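Local coordinates for protein high choriolytic enzyme 1 (PDB 3VTG) that hydrolyses the inner layer of the fish egg envelope at hatching as a zinc-dependent protease of the astacin family, at residues C5-S8 against S9-W12; V120-W124 against E125-P129; Y24-S27 against S28-G32. All blocks are in the same frame, centred on the assembly; numbering follows the deposited sequence.

Contact 1. Residues C5-S8 against S9-W12; sequences CWSS and SCFW
Cys5 and Cys10 are joined by a disulfide that closes a small loop in the N-terminal segment of the astacin domain. The bond between Cys5 SG and Cys10 SG is 2.0 Å long. Its torsion, chi3, is 56°, right-handed and smaller than the usual value near 90°. The two CB atoms are therefore drawn close, with Cys5 CB 3.4 Å from Cys10 CB. Cys5 holds SG opposite its own backbone N (chi1 -178°), which places the sulfur toward Cys10. Beside the bridge, Ser7 OG and Ser9 OG share a hydrogen bond of 2.9 Å, and either hydroxyl could be the donor.

Phe11 presents the edge of its ring to the loop. Phe11 CE2 lies 3.4 Å from Cys5 O, and Phe11 CD2 lies 3.6 Å from Ser8 CA. Both partners are near the ring plane.

The backbone positions these groups. Ser8 has positive phi and changes the chain direction. Ser9 and Cys10 then turn the chain, and Phe11 N donates to Ser8 O over 3.2 Å, from above the carbonyl plane. A water between Ser8 O and Trp12 O, 2.8 Å from Ser8 O, may donate to either, though it has more acceptors in reach than protons. Arg77 NH2 donates to Ser8 O as well. Arg77 NE binds Phe11 O. Farther along, Trp12 NE1 bonds to Ala104 O, tying the segment to helix 94-105, which carries the zinc ligands His99 and His103.

The chemistry divides by depth. The covalent bridge and the serine pair fix the outer side of the loop, while buried Phe11 packs against Met3 and Tyr197. Ser8 O and Phe11 O are two acceptors close together. The positive guanidinium of Arg77, bonded to both, probably offsets their mutual repulsion.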
ATOM      1  N   CYS A   5      -6.287 -11.286  -9.472  1.00 17.36           N
ATOM      2  CA  CYS A   5      -5.955 -12.703  -9.433  1.00 17.44           C
ATOM      3  C   CYS A   5      -7.191 -13.440  -8.953  1.00 17.28           C
ATOM      4  O   CYS A   5      -7.790 -13.074  -7.940  1.00 17.73           O
ATOM      5  CB  CYS A   5      -4.765 -12.988  -8.512  1.00 17.67           C
ATOM      6  SG  CYS A   5      -4.286 -14.734  -8.469  1.00 18.28           S
ATOM      7  N   TRP A   6      -7.570 -14.474  -9.693  1.00 16.85           N
ATOM      8  CA  TRP A   6      -8.806 -15.194  -9.434  1.00 16.72           C
ATOM      9  C   TRP A   6      -8.681 -16.180  -8.304  1.00 16.97           C
ATOM     10  O   TRP A   6      -9.652 -16.434  -7.590  1.00 17.01           O
ATOM     11  CB  TRP A   6      -9.265 -15.900 -10.707  1.00 16.17           C
ATOM     12  CG  TRP A   6     -10.591 -16.599 -10.560  1.00 15.97           C
ATOM     13  CD1 TRP A   6     -11.862 -16.053 -10.714  1.00 15.78           C
ATOM     14  CD2 TRP A   6     -10.821 -18.005 -10.208  1.00 15.83           C
ATOM     15  NE1 TRP A   6     -12.830 -16.995 -10.491  1.00 15.83           N
ATOM     16  CE2 TRP A   6     -12.278 -18.186 -10.181  1.00 15.74           C
ATOM     17  CE3 TRP A   6     -10.000 -19.091  -9.922  1.00 15.75           C
ATOM     18  CZ2 TRP A   6     -12.861 -19.410  -9.887  1.00 15.87           C
ATOM     19  CZ3 TRP A   6     -10.602 -20.319  -9.625  1.00 15.86           C
ATOM     20  CH2 TRP A   6     -11.998 -20.472  -9.609  1.00 15.91           C
ATOM     21  N   SER A   7      -7.481 -16.726  -8.123  1.00 17.57           N
ATOM     22  CA  SER A   7      -7.269 -17.887  -7.255  1.00 18.30           C
ATOM     23  C   SER A   7      -7.248 -17.604  -5.753  1.00 18.72           C
ATOM     24  O   SER A   7      -7.669 -18.444  -4.961  1.00 19.26           O
ATOM     25  CB  SER A   7      -5.996 -18.632  -7.662  1.00 18.46           C
ATOM     26  OG  SER A   7      -4.865 -17.782  -7.617  1.00 19.57           O
ATOM     27  N   SER A   8      -6.749 -16.437  -5.357  1.00 19.03           N
ATOM     28  CA  SER A   8      -6.644 -16.086  -3.932  1.00 18.86           C
ATOM     29  C   SER A   8      -5.608 -16.926  -3.162  1.00 18.46           C
ATOM     30  O   SER A   8      -5.445 -16.768  -1.952  1.00 17.91           O
ATOM     31  CB  SER A   8      -8.017 -16.100  -3.238  1.00 19.84           C
ATOM     32  OG  SER A   8      -8.912 -15.188  -3.855  1.00 20.98           O
ATOM     33  N   SER A   9      -4.914 -17.823  -3.868  1.00 17.70           N
ATOM     34  CA  SER A   9      -3.583 -18.251  -3.439  1.00 16.70           C
ATOM     35  C   SER A   9      -2.730 -16.981  -3.482  1.00 16.23           C
ATOM     36  O   SER A   9      -1.676 -16.891  -2.849  1.00 16.00           O
ATOM     37  CB  SER A   9      -3.013 -19.314  -4.380  1.00 16.56           C
ATOM     38  OG  SER A   9      -2.955 -18.841  -5.718  1.00 16.21           O
ATOM     39  N   CYS A  10      -3.234 -16.011  -4.245  1.00 15.73           N
ATOM     40  CA  CYS A  10      -2.649 -14.686  -4.428  1.00 15.38           C
ATOM     41  C   CYS A  10      -2.875 -13.743  -3.249  1.00 14.61           C
ATOM     42  O   CYS A  10      -2.186 -12.733  -3.123  1.00 14.42           O
ATOM     43  CB  CYS A  10      -3.239 -14.043  -5.684  1.00 16.25           C
ATOM     44  SG  CYS A  10      -2.669 -14.781  -7.229  1.00 17.61           S
ATOM     45  N   PHE A  11      -3.849 -14.066  -2.402  1.00 13.68           N
ATOM     46  CA  PHE A  11      -4.225 -13.199  -1.286  1.00 12.88           C
ATOM     47  C   PHE A  11      -4.095 -13.945   0.033  1.00 12.21           C
ATOM     48  O   PHE A  11      -4.014 -15.172   0.052  1.00 12.07           O
ATOM     49  CB  PHE A  11      -5.655 -12.676  -1.471  1.00 13.05           C
ATOM     50  CG  PHE A  11      -5.850 -11.882  -2.735  1.00 13.31           C
ATOM     51  CD1 PHE A  11      -5.523 -10.531  -2.783  1.00 13.29           C
ATOM     52  CD2 PHE A  11      -6.358 -12.489  -3.881  1.00 13.59           C
ATOM     53  CE1 PHE A  11      -5.697  -9.797  -3.949  1.00 13.37           C
ATOM     54  CE2 PHE A  11      -6.535 -11.761  -5.049  1.00 13.61           C
ATOM     55  CZ  PHE A  11      -6.208 -10.413  -5.081  1.00 13.55           C
ATOM     56  N   TRP A  12      -4.060 -13.200   1.136  1.00 11.39           N
ATOM     57  CA  TRP A  12      -3.973 -13.806   2.464  1.00 11.16           C
ATOM     58  C   TRP A  12      -5.230 -14.559   2.784  1.00 11.70           C
ATOM     59  O   TRP A  12      -6.326 -14.145   2.405  1.00 11.77           O
ATOM     60  CB  TRP A  12      -3.638 -12.751   3.513  1.00 10.10           C
ATOM     61  CG  TRP A  12      -2.295 -12.139   3.228  1.00  9.45           C
ATOM     62  CD1 TRP A  12      -2.026 -10.974   2.514  1.00  9.25           C
ATOM     63  CD2 TRP A  12      -0.978 -12.683   3.583  1.00  9.21           C
ATOM     64  NE1 TRP A  12      -0.676 -10.756   2.426  1.00  9.02           N
ATOM     65  CE2 TRP A  12       0.010 -11.742   3.050  1.00  9.11           C
ATOM     66  CE3 TRP A  12      -0.538 -13.804   4.280  1.00  9.18           C
ATOM     67  CZ2 TRP A  12       1.374 -11.938   3.212  1.00  9.07           C
ATOM     68  CZ3 TRP A  12       0.839 -13.990   4.442  1.00  9.10           C
ATOM     69  CH2 TRP A  12       1.772 -13.081   3.918  1.00  9.11           C
TER
HETATM   70  O   HOH W   1      -7.164 -15.771   0.055  1.00 17.23           O

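Contact 2. Residues V120-W124 against E125-P129; sequences VRINW and ENIIP
Ile127 reaches back to Ile122 through an extended side chain (chi2 173°). This carries its CD1 to 3.7 Å from Ile122 CG2. Trp124 has CG beside its backbone N (chi1 -60°), which folds the indole back over Ile122. Ile122 CG2 sits over the centre of one ring face, 3.5 Å above the plane, in a CH-pi contact. The same methyl thus meets both the indole and Ile127.

Two backbone bonds hold the turn. Asn126 N donates to Asn123 O over 2.9 Å, and Ile127 N donates to Trp124 O over 3.1 Å. Both are i to i+3 bonds, as expected of the short 3-10 turn here. A water donates to Trp124 O and Ile127 O and bridges them.

Asn123 OD1 accepts from Arg121 NE over 3.1 Å, in the plane of both flat groups. Its ND2 bonds to Thr170 OG1 and Asp167 O. Asn126 ND2 also donates to Asp167 O.

The turn follows strand 120-122, which pairs antiparallel with strand 169-171. Ile122 packs on Ile169 of that strand. Through Asp167 O and Thr170 OG1 the two asparagines fasten the turn to strand 169-171 and to the loop just before it.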
ATOM      1  N   VAL A 120      -6.688  12.189 -13.122  1.00  8.73           N
ATOM      2  CA  VAL A 120      -5.350  12.779 -13.120  1.00  8.81           C
ATOM      3  C   VAL A 120      -4.755  12.791 -14.518  1.00  8.96           C
ATOM      4  O   VAL A 120      -5.121  11.975 -15.371  1.00  9.07           O
ATOM      5  CB  VAL A 120      -4.368  12.060 -12.152  1.00  8.65           C
ATOM      6  CG1 VAL A 120      -4.810  12.194 -10.698  1.00  8.60           C
ATOM      7  CG2 VAL A 120      -4.164  10.598 -12.538  1.00  8.71           C
ATOM      8  N   ARG A 121      -3.848  13.736 -14.737  1.00  9.28           N
ATOM      9  CA  ARG A 121      -2.984  13.745 -15.902  1.00  9.49           C
ATOM     10  C   ARG A 121      -1.578  13.377 -15.437  1.00  9.27           C
ATOM     11  O   ARG A 121      -1.077  13.924 -14.452  1.00  9.07           O
ATOM     12  CB  ARG A 121      -2.993  15.129 -16.557  1.00 10.14           C
ATOM     13  CG  ARG A 121      -1.981  15.299 -17.677  1.00 10.86           C
ATOM     14  CD  ARG A 121      -2.088  16.661 -18.343  1.00 11.70           C
ATOM     15  NE  ARG A 121      -1.875  17.791 -17.432  1.00 12.46           N
ATOM     16  CZ  ARG A 121      -2.781  18.736 -17.177  1.00 12.88           C
ATOM     17  NH1 ARG A 121      -3.975  18.694 -17.753  1.00 13.61           N
ATOM     18  NH2 ARG A 121      -2.496  19.731 -16.346  1.00 13.51           N
ATOM     19  N   ILE A 122      -0.962  12.423 -16.127  1.00  9.09           N
ATOM     20  CA  ILE A 122       0.430  12.070 -15.869  1.00  9.00           C
ATOM     21  C   ILE A 122       1.300  12.923 -16.785  1.00  9.01           C
ATOM     22  O   ILE A 122       1.197  12.836 -18.014  1.00  9.20           O
ATOM     23  CB  ILE A 122       0.708  10.563 -16.103  1.00  8.92           C
ATOM     24  CG1 ILE A 122      -0.288   9.675 -15.334  1.00  8.93           C
ATOM     25  CG2 ILE A 122       2.151  10.220 -15.756  1.00  8.90           C
ATOM     26  CD1 ILE A 122      -0.341   9.888 -13.830  1.00  8.93           C
ATOM     27  N   ASN A 123       2.144  13.757 -16.182  1.00  9.00           N
ATOM     28  CA  ASN A 123       3.025  14.633 -16.950  1.00  9.11           C
ATOM     29  C   ASN A 123       4.372  13.956 -17.185  1.00  9.16           C
ATOM     30  O   ASN A 123       5.357  14.218 -16.482  1.00  9.06           O
ATOM     31  CB  ASN A 123       3.178  15.987 -16.259  1.00  8.94           C
ATOM     32  CG  ASN A 123       1.841  16.602 -15.877  1.00  8.93           C
ATOM     33  OD1 ASN A 123       0.944  16.750 -16.711  1.00  9.05           O
ATOM     34  ND2 ASN A 123       1.702  16.960 -14.610  1.00  8.89           N
ATOM     35  N   TRP A 124       4.388  13.079 -18.187  1.00  9.34           N
ATOM     36  CA  TRP A 124       5.530  12.219 -18.487  1.00  9.66           C
ATOM     37  C   TRP A 124       6.840  12.943 -18.623  1.00 10.01           C
ATOM     38  O   TRP A 124       7.854  12.479 -18.111  1.00 10.06           O
ATOM     39  CB  TRP A 124       5.247  11.381 -19.731  1.00  9.65           C
ATOM     40  CG  TRP A 124       4.039  10.491 -19.572  1.00  9.52           C
ATOM     41  CD1 TRP A 124       2.760  10.693 -20.085  1.00  9.52           C
ATOM     42  CD2 TRP A 124       3.955   9.225 -18.828  1.00  9.48           C
ATOM     43  NE1 TRP A 124       1.920   9.670 -19.726  1.00  9.54           N
ATOM     44  CE2 TRP A 124       2.571   8.758 -18.969  1.00  9.45           C
ATOM     45  CE3 TRP A 124       4.854   8.464 -18.087  1.00  9.48           C
ATOM     46  CZ2 TRP A 124       2.133   7.573 -18.390  1.00  9.51           C
ATOM     47  CZ3 TRP A 124       4.399   7.274 -17.505  1.00  9.51           C
ATOM     48  CH2 TRP A 124       3.071   6.844 -17.654  1.00  9.56           C
ATOM     49  N   GLU A 125       6.827  14.099 -19.288  1.00 10.47           N
ATOM     50  CA  GLU A 125       8.047  14.882 -19.501  1.00 10.99           C
ATOM     51  C   GLU A 125       8.664  15.414 -18.198  1.00 10.59           C
ATOM     52  O   GLU A 125       9.837  15.786 -18.173  1.00 10.98           O
ATOM     53  CB  GLU A 125       7.802  16.023 -20.501  1.00 12.24           C
ATOM     54  CG  GLU A 125       6.919  17.157 -19.996  1.00 13.87           C
ATOM     55  CD  GLU A 125       6.586  18.186 -21.066  1.00 14.92           C
ATOM     56  OE1 GLU A 125       7.140  18.110 -22.185  1.00 16.16           O
ATOM     57  OE2 GLU A 125       5.762  19.086 -20.784  1.00 16.35           O
ATOM     58  N   ASN A 126       7.874  15.431 -17.123  1.00  9.90           N
ATOM     59  CA  ASN A 126       8.334  15.917 -15.817  1.00  9.49           C
ATOM     60  C   ASN A 126       8.874  14.830 -14.894  1.00  9.22           C
ATOM     61  O   ASN A 126       9.317  15.124 -13.782  1.00  9.17           O
ATOM     62  CB  ASN A 126       7.205  16.652 -15.091  1.00  9.34           C
ATOM     63  CG  ASN A 126       6.849  17.971 -15.738  1.00  9.34           C
ATOM     64  OD1 ASN A 126       7.580  18.480 -16.587  1.00  9.46           O
ATOM     65  ND2 ASN A 126       5.723  18.539 -15.328  1.00  9.07           N
ATOM     66  N   ILE A 127       8.837  13.583 -15.356  1.00  8.96           N
ATOM     67  CA  ILE A 127       9.156  12.437 -14.507  1.00  8.80           C
ATOM     68  C   ILE A 127      10.553  11.892 -14.787  1.00  8.78           C
ATOM     69  O   ILE A 127      10.955  11.752 -15.942  1.00  8.87           O
ATOM     70  CB  ILE A 127       8.095  11.320 -14.661  1.00  8.69           C
ATOM     71  CG1 ILE A 127       6.705  11.876 -14.332  1.00  8.69           C
ATOM     72  CG2 ILE A 127       8.424  10.123 -13.774  1.00  8.74           C
ATOM     73  CD1 ILE A 127       5.557  10.931 -14.613  1.00  8.77           C
ATOM     74  N   ILE A 128      11.292  11.598 -13.719  1.00  8.69           N
ATOM     75  CA  ILE A 128      12.582  10.926 -13.829  1.00  8.62           C
ATOM     76  C   ILE A 128      12.382   9.675 -14.691  1.00  8.59           C
ATOM     77  O   ILE A 128      11.585   8.806 -14.331  1.00  8.40           O
ATOM     78  CB  ILE A 128      13.135  10.557 -12.433  1.00  8.69           C
ATOM     79  CG1 ILE A 128      13.420  11.828 -11.617  1.00  8.82           C
ATOM     80  CG2 ILE A 128      14.391   9.701 -12.560  1.00  8.76           C
ATOM     81  CD1 ILE A 128      13.633  11.589 -10.135  1.00  9.04           C
ATOM     82  N   PRO A 129      13.072   9.597 -15.851  1.00  8.56           N
ATOM     83  CA  PRO A 129      12.801   8.514 -16.805  1.00  8.60           C
ATOM     84  C   PRO A 129      12.827   7.107 -16.204  1.00  8.66           C
ATOM     85  O   PRO A 129      11.924   6.313 -16.469  1.00  8.74           O
ATOM     86  CB  PRO A 129      13.906   8.694 -17.845  1.00  8.60           C
ATOM     87  CG  PRO A 129      14.121  10.168 -17.863  1.00  8.69           C
ATOM     88  CD  PRO A 129      14.013  10.585 -16.418  1.00  8.60           C
TER
HETATM   89  O   HOH W   2       9.540  10.184 -17.888  1.00 17.66           O

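Contact 3. Residues Y24-S27 against S28-G32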
ATOM      1  N   TYR A  24       4.078 -12.261  10.759  1.00  8.13           N
ATOM      2  CA  TYR A  24       5.247 -11.465  10.392  1.00  8.19           C
ATOM      3  C   TYR A  24       6.406 -11.668  11.354  1.00  8.09           C
ATOM      4  O   TYR A  24       6.213 -12.087  12.496  1.00  8.10           O
ATOM      5  CB  TYR A  24       4.895  -9.970  10.323  1.00  8.39           C
ATOM      6  CG  TYR A  24       4.544  -9.373  11.669  1.00  8.54           C
ATOM      7  CD1 TYR A  24       5.538  -8.888  12.527  1.00  8.68           C
ATOM      8  CD2 TYR A  24       3.221  -9.304  12.092  1.00  8.62           C
ATOM      9  CE1 TYR A  24       5.218  -8.360  13.767  1.00  8.79           C
ATOM     10  CE2 TYR A  24       2.891  -8.775  13.326  1.00  8.74           C
ATOM     11  CZ  TYR A  24       3.890  -8.307  14.159  1.00  8.82           C
ATOM     12  OH  TYR A  24       3.553  -7.783  15.379  1.00  9.04           O
ATOM     13  N   VAL A  25       7.604 -11.361  10.867  1.00  8.01           N
ATOM     14  CA  VAL A  25       8.789 -11.217  11.705  1.00  8.09           C
ATOM     15  C   VAL A  25       9.404  -9.850  11.425  1.00  8.19           C
ATOM     16  O   VAL A  25       9.297  -9.328  10.310  1.00  8.21           O
ATOM     17  CB  VAL A  25       9.825 -12.354  11.488  1.00  8.10           C
ATOM     18  CG1 VAL A  25       9.245 -13.704  11.894  1.00  8.20           C
ATOM     19  CG2 VAL A  25      10.333 -12.397  10.051  1.00  8.18           C
ATOM     20  N   ILE A  26      10.023  -9.266  12.443  1.00  8.36           N
ATOM     21  CA  ILE A  26      10.690  -7.977  12.306  1.00  8.51           C
ATOM     22  C   ILE A  26      12.183  -8.160  12.573  1.00  8.53           C
ATOM     23  O   ILE A  26      12.576  -8.688  13.618  1.00  8.55           O
ATOM     24  CB  ILE A  26      10.073  -6.915  13.246  1.00  8.54           C
ATOM     25  CG1 ILE A  26       8.608  -6.649  12.862  1.00  8.68           C
ATOM     26  CG2 ILE A  26      10.877  -5.620  13.205  1.00  8.69           C
ATOM     27  CD1 ILE A  26       7.840  -5.781  13.840  1.00  8.63           C
ATOM     28  N   SER A  27      13.001  -7.727  11.618  1.00  8.62           N
ATOM     29  CA  SER A  27      14.458  -7.875  11.692  1.00  8.87           C
ATOM     30  C   SER A  27      15.035  -7.430  13.034  1.00  9.04           C
ATOM     31  O   SER A  27      14.617  -6.411  13.593  1.00  9.05           O
ATOM     32  CB  SER A  27      15.127  -7.086  10.565  1.00  8.89           C
ATOM     33  OG  SER A  27      16.538  -7.041  10.725  1.00  8.85           O
ATOM     34  N   SER A  28      16.006  -8.195  13.532  1.00  9.39           N
ATOM     35  CA  SER A  28      16.725  -7.869  14.765  1.00  9.82           C
ATOM     36  C   SER A  28      17.490  -6.542  14.679  1.00  9.96           C
ATOM     37  O   SER A  28      17.909  -6.000  15.704  1.00 10.31           O
ATOM     38  CB  SER A  28      17.683  -9.004  15.139  1.00 10.14           C
ATOM     39  OG  SER A  28      18.784  -9.055  14.252  1.00 10.57           O
ATOM     40  N   GLU A  29      17.666  -6.020  13.464  1.00 10.11           N
ATOM     41  CA  GLU A  29      18.319  -4.722  13.267  1.00 10.34           C
ATOM     42  C   GLU A  29      17.555  -3.590  13.957  1.00 10.15           C
ATOM     43  O   GLU A  29      18.155  -2.642  14.462  1.00 10.36           O
ATOM     44  CB  GLU A  29      18.490  -4.406  11.776  1.00 10.83           C
ATOM     45  CG  GLU A  29      19.286  -3.131  11.511  1.00 11.47           C
ATOM     46  CD  GLU A  29      19.426  -2.780  10.042  1.00 11.93           C
ATOM     47  OE1 GLU A  29      18.949  -3.546   9.179  1.00 12.33           O
ATOM     48  OE2 GLU A  29      20.032  -1.724   9.748  1.00 12.85           O
ATOM     49  N   TYR A  30      16.229  -3.691  13.970  1.00  9.72           N
ATOM     50  CA  TYR A  30      15.389  -2.655  14.563  1.00  9.52           C
ATOM     51  C   TYR A  30      15.473  -2.647  16.086  1.00  9.73           C
ATOM     52  O   TYR A  30      15.465  -3.704  16.719  1.00  9.87           O
ATOM     53  CB  TYR A  30      13.933  -2.846  14.144  1.00  9.19           C
ATOM     54  CG  TYR A  30      13.654  -2.704  12.664  1.00  8.93           C
ATOM     55  CD1 TYR A  30      13.618  -1.451  12.055  1.00  8.98           C
ATOM     56  CD2 TYR A  30      13.388  -3.825  11.879  1.00  8.93           C
ATOM     57  CE1 TYR A  30      13.342  -1.322  10.703  1.00  8.81           C
ATOM     58  CE2 TYR A  30      13.106  -3.706  10.529  1.00  8.82           C
ATOM     59  CZ  TYR A  30      13.084  -2.455   9.944  1.00  8.78           C
ATOM     60  OH  TYR A  30      12.795  -2.338   8.605  1.00  8.69           O
ATOM     61  N   SER A  31      15.544  -1.448  16.661  1.00  9.80           N
ATOM     62  CA  SER A  31      15.455  -1.271  18.109  1.00  9.93           C
ATOM     63  C   SER A  31      14.039  -1.575  18.589  1.00 10.07           C
ATOM     64  O   SER A  31      13.106  -1.645  17.782  1.00 10.17           O
ATOM     65  CB  SER A  31      15.829   0.161  18.498  1.00  9.95           C
ATOM     66  OG  SER A  31      14.906   1.091  17.956  1.00  9.97           O
ATOM     67  N   GLY A  32      13.879  -1.734  19.901  1.00 10.23           N
ATOM     68  CA  GLY A  32      12.564  -1.947  20.505  1.00 10.48           C
ATOM     69  C   GLY A  32      11.560  -0.865  20.140  1.00 10.53           C
ATOM     70  O   GLY A  32      10.392  -1.154  19.882  1.00 10.88           O
TER
HETATM   71  O   HOH W   3      17.000  -5.332   8.526  1.00 11.28           O
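Ser27 supplies both acceptors that shape this turn. Glu29 N donates to Ser27 OG over 3.1 Å with an N-H...O angle of 163°, which makes an ST turn. Tyr30 N donates to Ser27 O over 3.2 Å and closes a type I beta turn from Ser27 to Tyr30. The hydroxyl can take the first bond because OG points opposite Ser27 N (chi1 171°), beside the carbonyl carbon. A water lies 2.8 Å from Ser27 OG and donates to Glu29 OE1.

The apolar contact joins Ile26 and Tyr30, whose side chains cross at about a right angle. Ile26 CG2 comes 3.4 Å from Tyr30 CD2. Ser27 O lies at the ring edge, 3.3 Å from the same Tyr30 CD2.

Outside the turn, Tyr30 OH bonds to Ile86 O at the end of strand 81-86, and its ring also touches Val65 of strand 62-66. Ser31 is the N-cap of helix 32-43. Replacing Tyr30 with an alanine is likely to open a gap beside the Ile26 methyl and leave Ile86 O without its hydroxyl partner.

The turn thus links strand 20-26 to helix 32-43. The N-H groups of Glu29 and Tyr30 are met by one serine, through side chain and main chain respectively, and the aromatic ring pins the turn to the sheet.

All three contacts are local turns within the one astacin domain, and none touches another. Contacts 1 and 3 are at the surface; in each, the one buried residue among those that touch is aromatic, Phe11 or Tyr30. Contact 2 is partly buried, with two isoleucines inside. The centres of contacts 2 and 3 are about 37 Å apart. Contact 1 leads toward strand 20-26, and contact 3 leaves that same strand. Contact 2 belongs instead to the small two-stranded sheet. Each turn has an i to i+3 backbone bond, but the reinforcement differs: a disulfide in contact 1, asparagine amides in contact 2 and a serine hydroxyl in contact 3.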